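Local coordinates for homoprotocatechuate 2,3-dioxygenase (Brevibacterium fuscum, PDB 4Z6M) that catalyses the iron(II)-dependent oxygen activation and extradiol ring cleavage of homoprotocatechuate, at the interface of chains A and B and the interface of chains A and C. Residues are numbered along the deposited sequence; one frame, centred on the assembly and turned at random. Chains: chain A/B/C, Homoprotocatechuate 2,3-dioxygenase.

Contact 1: the interface of chains A and B. Residues chain A 247, 249, 252, 273; chain B 57, 139-140, 142.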
ATOM      1  N   ARG A 247     -12.944  -1.332  -8.250  1.00  7.02           N
ATOM      2  CA  ARG A 247     -13.231  -2.536  -7.487  1.00  6.70           C
ATOM      3  C   ARG A 247     -14.385  -3.227  -8.191  1.00  6.32           C
ATOM      4  O   ARG A 247     -15.410  -2.607  -8.423  1.00  6.84           O
ATOM      5  CB  ARG A 247     -13.639  -2.139  -6.059  1.00  7.51           C
ATOM      6  CG  ARG A 247     -14.201  -3.265  -5.223  1.00  7.97           C
ATOM      7  CD  ARG A 247     -13.121  -4.176  -4.701  1.00  7.42           C
ATOM      8  NE  ARG A 247     -12.247  -3.492  -3.737  1.00  7.19           N
ATOM      9  CZ  ARG A 247     -11.153  -4.029  -3.207  1.00  6.92           C
ATOM     10  NH1 ARG A 247     -10.771  -5.265  -3.549  1.00  7.67           N
ATOM     11  NH2 ARG A 247     -10.442  -3.339  -2.329  1.00  8.16           N
ATOM     12  N   GLY A 249     -17.643  -5.679  -8.259  1.00  6.81           N
ATOM     13  CA  GLY A 249     -18.624  -6.327  -7.408  1.00  7.54           C
ATOM     14  C   GLY A 249     -18.415  -7.827  -7.435  1.00  7.38           C
ATOM     15  O   GLY A 249     -17.931  -8.447  -6.483  1.00  8.15           O
ATOM     16  N   ASN A 252     -14.997  -9.249  -6.231  1.00  6.20           N
ATOM     17  CA  ASN A 252     -14.416  -8.359  -5.212  1.00  6.79           C
ATOM     18  C   ASN A 252     -12.968  -7.928  -5.500  1.00  6.28           C
ATOM     19  O   ASN A 252     -12.335  -7.393  -4.624  1.00  7.25           O
ATOM     20  CB  ASN A 252     -14.469  -8.994  -3.829  1.00  7.66           C
ATOM     21  CG  ASN A 252     -14.224  -8.027  -2.701  1.00  8.03           C
ATOM     22  OD1 ASN A 252     -14.718  -6.887  -2.712  1.00  8.10           O
ATOM     23  ND2 ASN A 252     -13.506  -8.488  -1.681  1.00  8.41           N
ATOM     24  N   TYR A 273     -11.119 -13.803  -3.625  1.00  6.79           N
ATOM     25  CA  TYR A 273     -11.271 -14.631  -2.424  1.00  6.77           C
ATOM     26  C   TYR A 273     -11.131 -16.123  -2.760  1.00  7.07           C
ATOM     27  O   TYR A 273     -11.120 -16.528  -3.924  1.00  8.16           O
ATOM     28  CB  TYR A 273     -12.609 -14.306  -1.724  1.00  7.03           C
ATOM     29  CG  TYR A 273     -13.817 -14.476  -2.614  1.00  7.14           C
ATOM     30  CD1 TYR A 273     -14.456 -15.706  -2.719  1.00  8.04           C
ATOM     31  CD2 TYR A 273     -14.314 -13.419  -3.362  1.00  7.30           C
ATOM     32  CE1 TYR A 273     -15.552 -15.885  -3.533  1.00  9.13           C
ATOM     33  CE2 TYR A 273     -15.418 -13.582  -4.192  1.00  7.38           C
ATOM     34  CZ  TYR A 273     -16.029 -14.829  -4.276  1.00  8.02           C
ATOM     35  OH  TYR A 273     -17.106 -15.036  -5.110  1.00 10.16           O
TER
ATOM     36  N   GLU B  57     -13.093 -13.026   5.290  1.00  5.93           N
ATOM     37  CA  GLU B  57     -13.582 -13.656   4.051  1.00  6.49           C
ATOM     38  C   GLU B  57     -14.149 -15.060   4.279  1.00  6.33           C
ATOM     39  O   GLU B  57     -14.481 -15.738   3.323  1.00  7.89           O
ATOM     40  CB  GLU B  57     -12.502 -13.678   2.963  1.00  7.11           C
ATOM     41  CG  GLU B  57     -12.054 -12.276   2.584  1.00  8.40           C
ATOM     42  CD  GLU B  57     -11.102 -12.243   1.397  1.00 11.07           C
ATOM     43  OE1 GLU B  57     -10.440 -13.283   1.126  1.00 13.46           O
ATOM     44  OE2 GLU B  57     -10.982 -11.127   0.799  1.00 13.54           O
ATOM     45  N   HIS B 139     -16.811 -10.686   3.127  1.00  5.33           N
ATOM     46  CA  HIS B 139     -15.709 -10.286   2.257  1.00  5.88           C
ATOM     47  C   HIS B 139     -15.883  -8.922   1.588  1.00  5.90           C
ATOM     48  O   HIS B 139     -14.892  -8.318   1.169  1.00  6.39           O
ATOM     49  CB  HIS B 139     -15.401 -11.374   1.226  1.00  6.56           C
ATOM     50  CG  HIS B 139     -16.415 -11.513   0.141  1.00  7.77           C
ATOM     51  ND1 HIS B 139     -17.728 -11.845   0.373  1.00 10.24           N
ATOM     52  CD2 HIS B 139     -16.285 -11.389  -1.202  1.00  8.02           C
ATOM     53  CE1 HIS B 139     -18.372 -11.887  -0.783  1.00 11.09           C
ATOM     54  NE2 HIS B 139     -17.516 -11.622  -1.751  1.00 10.13           N
ATOM     55  N   MET B 140     -17.122  -8.439   1.480  1.00  5.84           N
ATOM     56  CA  MET B 140     -17.382  -7.104   0.946  1.00  6.52           C
ATOM     57  C   MET B 140     -17.995  -6.176   1.968  1.00  6.47           C
ATOM     58  O   MET B 140     -18.486  -5.109   1.621  1.00  6.38           O
ATOM     59  CB  MET B 140     -18.259  -7.177  -0.320  1.00  6.77           C
ATOM     60  CG  MET B 140     -17.650  -8.075  -1.349  1.00  7.43           C
ATOM     61  SD  MET B 140     -18.406  -8.005  -2.979  1.00 10.80           S
ATOM     62  CE  MET B 140     -17.952  -6.378  -3.473  1.00 10.38           C
ATOM     63  N   TYR B 142     -17.098  -3.765   3.790  1.00  5.85           N
ATOM     64  CA  TYR B 142     -16.081  -2.753   4.017  1.00  6.79           C
ATOM     65  C   TYR B 142     -16.459  -1.742   5.079  1.00  7.12           C
ATOM     66  O   TYR B 142     -15.610  -1.016   5.554  1.00  8.49           O
ATOM     67  CB  TYR B 142     -15.745  -2.060   2.701  1.00  6.91           C
ATOM     68  CG  TYR B 142     -15.093  -2.987   1.706  1.00  6.20           C
ATOM     69  CD1 TYR B 142     -13.768  -3.352   1.826  1.00  7.34           C
ATOM     70  CD2 TYR B 142     -15.800  -3.481   0.617  1.00  6.89           C
ATOM     71  CE1 TYR B 142     -13.158  -4.161   0.900  1.00  8.15           C
ATOM     72  CE2 TYR B 142     -15.210  -4.322  -0.307  1.00  6.82           C
ATOM     73  CZ  TYR B 142     -13.879  -4.641  -0.166  1.00  7.61           C
ATOM     74  OH  TYR B 142     -13.280  -5.446  -1.091  1.00  8.42           O
TER
HETATM   75  O   HOH W   1     -11.739 -10.745  -1.886  1.00  8.94           O
HETATM   76  O   HOH W   2     -17.965 -10.975  -4.599  1.00 14.70           O

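Contact 2: the interface of chains A and C. Residues chain A 221, 223; chain C 221, 223.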
ATOM      1  N   GLU A 221      -0.541  -6.045  -4.964  1.00  6.11           N
ATOM      2  CA  GLU A 221      -1.252  -5.007  -4.230  1.00  6.56           C
ATOM      3  C   GLU A 221      -1.943  -4.035  -5.172  1.00  6.81           C
ATOM      4  O   GLU A 221      -1.683  -3.982  -6.373  1.00  6.95           O
ATOM      5  CB  GLU A 221      -0.306  -4.281  -3.243  1.00  7.12           C
ATOM      6  CG  GLU A 221       0.247  -5.245  -2.187  1.00  8.23           C
ATOM      7  CD  GLU A 221       0.818  -4.630  -0.938  1.00  8.58           C
ATOM      8  OE1 GLU A 221       1.100  -3.420  -0.938  1.00 12.58           O
ATOM      9  OE2 GLU A 221       0.995  -5.356   0.051  1.00  7.11           O
ATOM     10  N   HIS A 223      -1.734  -0.810  -5.216  1.00  7.57           N
ATOM     11  CA  HIS A 223      -0.889   0.264  -5.711  1.00  7.74           C
ATOM     12  C   HIS A 223      -0.121  -0.156  -6.953  1.00  7.22           C
ATOM     13  O   HIS A 223       0.257   0.697  -7.751  1.00  7.88           O
ATOM     14  CB  HIS A 223       0.081   0.746  -4.635  1.00  8.46           C
ATOM     15  CG  HIS A 223       1.040  -0.289  -4.168  1.00  8.61           C
ATOM     16  ND1 HIS A 223       2.203  -0.605  -4.836  1.00  9.49           N
ATOM     17  CD2 HIS A 223       1.014  -1.076  -3.065  1.00  8.65           C
ATOM     18  CE1 HIS A 223       2.845  -1.553  -4.168  1.00  9.52           C
ATOM     19  NE2 HIS A 223       2.129  -1.867  -3.106  1.00  9.64           N
TER
ATOM     20  N   GLU C 221       5.249   5.928   0.055  1.00  6.79           N
ATOM     21  CA  GLU C 221       4.479   4.949   0.844  1.00  6.94           C
ATOM     22  C   GLU C 221       5.406   3.988   1.568  1.00  6.00           C
ATOM     23  O   GLU C 221       6.602   3.843   1.260  1.00  6.92           O
ATOM     24  CB  GLU C 221       3.432   4.215  -0.014  1.00  8.10           C
ATOM     25  CG  GLU C 221       2.464   5.202  -0.649  1.00  8.48           C
ATOM     26  CD  GLU C 221       1.161   4.637  -1.131  1.00  9.01           C
ATOM     27  OE1 GLU C 221       1.051   3.411  -1.318  1.00 12.40           O
ATOM     28  OE2 GLU C 221       0.219   5.431  -1.282  1.00  8.46           O
ATOM     29  N   HIS C 223       5.269   0.752   1.536  1.00  7.08           N
ATOM     30  CA  HIS C 223       5.663  -0.390   0.704  1.00  7.62           C
ATOM     31  C   HIS C 223       6.946  -0.100  -0.079  1.00  7.44           C
ATOM     32  O   HIS C 223       7.688  -1.015  -0.428  1.00  7.72           O
ATOM     33  CB  HIS C 223       4.548  -0.873  -0.219  1.00  8.09           C
ATOM     34  CG  HIS C 223       4.107   0.139  -1.213  1.00  8.11           C
ATOM     35  ND1 HIS C 223       4.767   0.356  -2.401  1.00  9.51           N
ATOM     36  CD2 HIS C 223       3.059   0.993  -1.202  1.00  8.05           C
ATOM     37  CE1 HIS C 223       4.145   1.315  -3.072  1.00  9.31           C
ATOM     38  NE2 HIS C 223       3.105   1.712  -2.364  1.00 10.26           N
TER

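Contact 1: the interface of chains A and B
A:Asn252, in the loop after strand 244-247, has a left-handed backbone and turns its side chain toward the loop of B:His139, B:Met140 and B:Tyr142. Both loops belong to copies of an extradiol dioxygenase of the glyoxalase/bleomycin resistance superfamily, paired about a two-fold axis, and the patch is a worked example of an amide bridging two chains of the deposited assembly, perhaps the biological one. With CG anti to the backbone N (chi1 -165°), the amide reaches B:Tyr142 from the opposite direction, its plane turned 43° from the phenol ring. B:Tyr142 OH donates to A:Asn252 OD1 at 2.6 Å; the amide oxygen lies in the ring plane at its edge, while the donor is somewhat tilted from the carbonyl plane. ND2 of A:Asn252 also lies 3.2 Å from the backbone O of B:His139, well out of the amide plane, a long and bent hydrogen bond at best, and reaches the B:Glu57 carboxylate through water 1. The same phenol oxygen sits over the centre of the A:Arg247 guanidinium, with B:Tyr142 OH 3.3 Å from CZ of A:Arg247, a placement that may polarise the hydroxyl. In turn A:Arg247 NH1 holds the backbone O of A:Asn252 at 2.9 Å, a bond within chain A that probably steadies the loop. B:Met140 slides past the amide in the opposite direction, its CG 3.7 Å from CG of A:Asn252 and also over one face of the B:His139 imidazole. The CD2-NE2 edge of that imidazole lies above the A:Tyr273 face, near its CD2-CE2 rim, planes 64° apart, with A:Tyr273 CD2 3.6 Å from B:His139 CD2. Water 2, in the imidazole plane, joins B:His139 NE2 to the backbone O of A:Gly249.

Contact 2: the interface of chains A and C
This is a two-fold homomeric interface of the deposited four-chain assembly, in which a histidine at the start of one helix stacks on its own symmetry mate and so may contribute to joining chains A and C. The fold is that of the extradiol dioxygenases in the glyoxalase/bleomycin resistance superfamily, and A:His223 and C:His223 both lie in the first turn of helix 222-234. The pair illustrates a recurrent solution at a two-fold axis, where a flat side chain can pack against its own copy. The imidazoles arrive from opposite directions and lie face to face, with centroids 3.3 Å apart and planes only 6° from parallel. Their atoms are paired in reverse order: CG of A:His223 lies 3.4 Å from NE2 of C:His223, and ND1 of C:His223 lies 3.2 Å from CE1 of A:His223. NE2 of C:His223 thus stands over the centre of the opposing ring, whereas CE1 of A:His223 is displaced toward the rim of its partner. In both chains CG sits between the backbone N and the carbonyl carbon (chi1 62°), and chi2 near 82° turns the ring so that a flat face meets the other subunit. At the edge of each ring, in its plane, sits a carboxylate of the same chain. A:Glu221 OE1 accepts a weak, bent hydrogen bond from A:His223 NE2 at 2.9 Å, and C:Glu221 does the same for C:His223. Though the bonds are weak, these carboxylates may favour a proton on NE2, may bias the rings' rotation, and perhaps ease any positive charge carried by the closely stacked pair. The two carboxylates remain well separated, A:Glu221 OE1 being 6.8 Å from C:Glu221 OE1.

The C-alpha centres of contact 1 and contact 2 lie about 19 Å apart, and the two patches share no residue. Chain A takes part in both, using the loop beyond strand 244-247 and the segment after strand 265-270 toward chain B, and the start of helix 222-234 toward chain C. By the two-fold symmetry each subunit supplies both halves of contact 1, in the patch and its twin, and through helix 222-234 one half of contact 2. This is consistent with the four-chain deposited assembly, in which two kinds of two-fold contact could link the subunits.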